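PDB 3DGT: endo-1,3-beta-glucanase from Streptomyces sioyaensis, which probably hydrolyses internal 1,3-beta-glucosidic bonds of beta-glucans through its family 16 glycoside hydrolase catalytic domain, the part of the longer protein present here. Local coordinates for residues 85-90 against 236-241. Sequence-based numbering, arbitrary orientation.
Sequences IETTRT and FFVILN
I85 and L240 form an antiparallel hydrogen-bonded pair, and E86 faces I239 in the next, non-hydrogen-bonded pair. I85 N donates to L240 O (2.9 Å), and L240 N donates back to I85 O. T87 N gives a third backbone bond to V238 O (2.9 Å). There the chain of 85-90 turns off, and the T87 hydroxyl takes over. T87 OG1 sits between the backbone N and the carbonyl carbon (chi1 52°). There T87 OG1 accepts a bond from V238 N (3.0 Å). It is nearly straight, 176° at the hydrogen. T87 OG1 in turn donates to R89 O (2.7 Å).

E86 and F237 run side by side, with carboxylate and ring planes 9° apart. E86 OE1 lies 3.1 Å from F237 CE2. R131 links the two, salt-bridged to OE1 and in a cation-pi contact with the ring, while Y38 binds OE2. T90 CG2 lies 3.8 Å from F237 CD1. E86 CG touches I239 CG1. On the other face, I85 CG1 packs against L240 CB (4.1 Å), with L68 touching both side chains.

The contact joins neighbouring strands of the family's beta-sandwich. T87 OG1 extends the ladder where the strand ends and ties down the turn. R131 probably offsets the buried E86 charge.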
# COMPACT_ATOMS: atom_id res chain seq x y z
N ILE A 85 -7.49 4.61 -3.33
CA ILE A 85 -7.22 5.00 -4.71
C ILE A 85 -6.17 4.11 -5.33
O ILE A 85 -5.29 3.61 -4.63
CB ILE A 85 -6.85 6.50 -4.84
CG1 ILE A 85 -5.55 6.84 -4.11
CG2 ILE A 85 -8.01 7.36 -4.36
CD1 ILE A 85 -5.08 8.27 -4.39
N GLU A 86 -6.29 3.88 -6.64
CA GLU A 86 -5.32 3.06 -7.38
C GLU A 86 -4.80 3.80 -8.60
O GLU A 86 -5.52 4.61 -9.19
CB GLU A 86 -5.96 1.76 -7.88
CG GLU A 86 -6.80 1.03 -6.86
CD GLU A 86 -7.31 -0.31 -7.33
OE1 GLU A 86 -7.03 -0.73 -8.48
OE2 GLU A 86 -8.00 -0.96 -6.54
N THR A 87 -3.58 3.50 -9.00
CA THR A 87 -3.07 4.13 -10.21
C THR A 87 -3.91 3.68 -11.40
O THR A 87 -4.34 2.53 -11.50
CB THR A 87 -1.58 3.82 -10.47
OG1 THR A 87 -1.35 2.40 -10.41
CG2 THR A 87 -0.70 4.53 -9.43
N THR A 88 -4.16 4.62 -12.31
CA THR A 88 -4.75 4.27 -13.59
C THR A 88 -3.82 3.30 -14.32
O THR A 88 -4.28 2.36 -14.98
CB THR A 88 -4.98 5.51 -14.45
OG1 THR A 88 -3.79 6.29 -14.46
CG2 THR A 88 -6.08 6.36 -13.85
N ARG A 89 -2.51 3.52 -14.19
CA ARG A 89 -1.51 2.66 -14.81
C ARG A 89 -1.37 1.31 -14.10
O ARG A 89 -1.42 1.21 -12.87
CB ARG A 89 -0.17 3.39 -14.83
CG ARG A 89 -0.12 4.54 -15.82
CD ARG A 89 1.20 5.28 -15.73
NE ARG A 89 2.31 4.45 -16.20
CZ ARG A 89 3.58 4.86 -16.20
NH1 ARG A 89 3.91 6.08 -15.76
NH2 ARG A 89 4.53 4.04 -16.65
N THR A 90 -1.18 0.28 -14.92
CA THR A 90 -1.00 -1.09 -14.45
C THR A 90 0.29 -1.69 -14.99
O THR A 90 0.51 -2.89 -14.85
CB THR A 90 -2.15 -2.01 -14.91
OG1 THR A 90 -2.22 -2.03 -16.34
CG2 THR A 90 -3.48 -1.54 -14.35
N PHE A 236 2.21 -4.13 -12.44
CA PHE A 236 1.43 -3.95 -11.22
C PHE A 236 0.81 -2.56 -11.24
O PHE A 236 1.33 -1.64 -11.88
CB PHE A 236 2.33 -4.03 -9.98
CG PHE A 236 2.75 -5.42 -9.59
CD1 PHE A 236 3.71 -6.11 -10.31
CD2 PHE A 236 2.21 -6.02 -8.46
CE1 PHE A 236 4.11 -7.40 -9.93
CE2 PHE A 236 2.60 -7.30 -8.07
CZ PHE A 236 3.55 -7.99 -8.80
N PHE A 237 -0.32 -2.42 -10.55
CA PHE A 237 -0.82 -1.10 -10.17
C PHE A 237 -0.55 -0.84 -8.69
O PHE A 237 -0.27 -1.78 -7.93
CB PHE A 237 -2.30 -0.89 -10.56
CG PHE A 237 -3.22 -2.00 -10.11
CD1 PHE A 237 -3.40 -3.14 -10.88
CD2 PHE A 237 -3.96 -1.89 -8.93
CE1 PHE A 237 -4.28 -4.16 -10.47
CE2 PHE A 237 -4.83 -2.91 -8.52
CZ PHE A 237 -4.99 -4.04 -9.29
N VAL A 238 -0.59 0.43 -8.30
CA VAL A 238 -0.29 0.88 -6.94
C VAL A 238 -1.59 1.31 -6.27
O VAL A 238 -2.45 1.91 -6.91
CB VAL A 238 0.72 2.06 -6.96
CG1 VAL A 238 0.89 2.68 -5.57
CG2 VAL A 238 2.06 1.60 -7.53
N ILE A 239 -1.72 0.99 -4.98
CA ILE A 239 -2.91 1.33 -4.20
C ILE A 239 -2.51 2.07 -2.92
O ILE A 239 -1.52 1.72 -2.28
CB ILE A 239 -3.73 0.05 -3.82
CG1 ILE A 239 -4.06 -0.81 -5.05
CG2 ILE A 239 -5.02 0.43 -3.08
CD1 ILE A 239 -3.07 -1.94 -5.29
N LEU A 240 -3.27 3.12 -2.58
CA LEU A 240 -3.17 3.80 -1.28
C LEU A 240 -4.54 3.75 -0.61
O LEU A 240 -5.55 4.05 -1.25
CB LEU A 240 -2.77 5.27 -1.47
CG LEU A 240 -1.34 5.54 -1.93
CD1 LEU A 240 -1.26 6.97 -2.44
CD2 LEU A 240 -0.35 5.32 -0.81
N ASN A 241 -4.59 3.38 0.66
CA ASN A 241 -5.86 3.36 1.38
C ASN A 241 -5.68 3.46 2.88
O ASN A 241 -4.60 3.25 3.40
CB ASN A 241 -6.65 2.08 1.06
CG ASN A 241 -5.95 0.82 1.53
OD1 ASN A 241 -5.01 0.34 0.89
ND2 ASN A 241 -6.39 0.28 2.65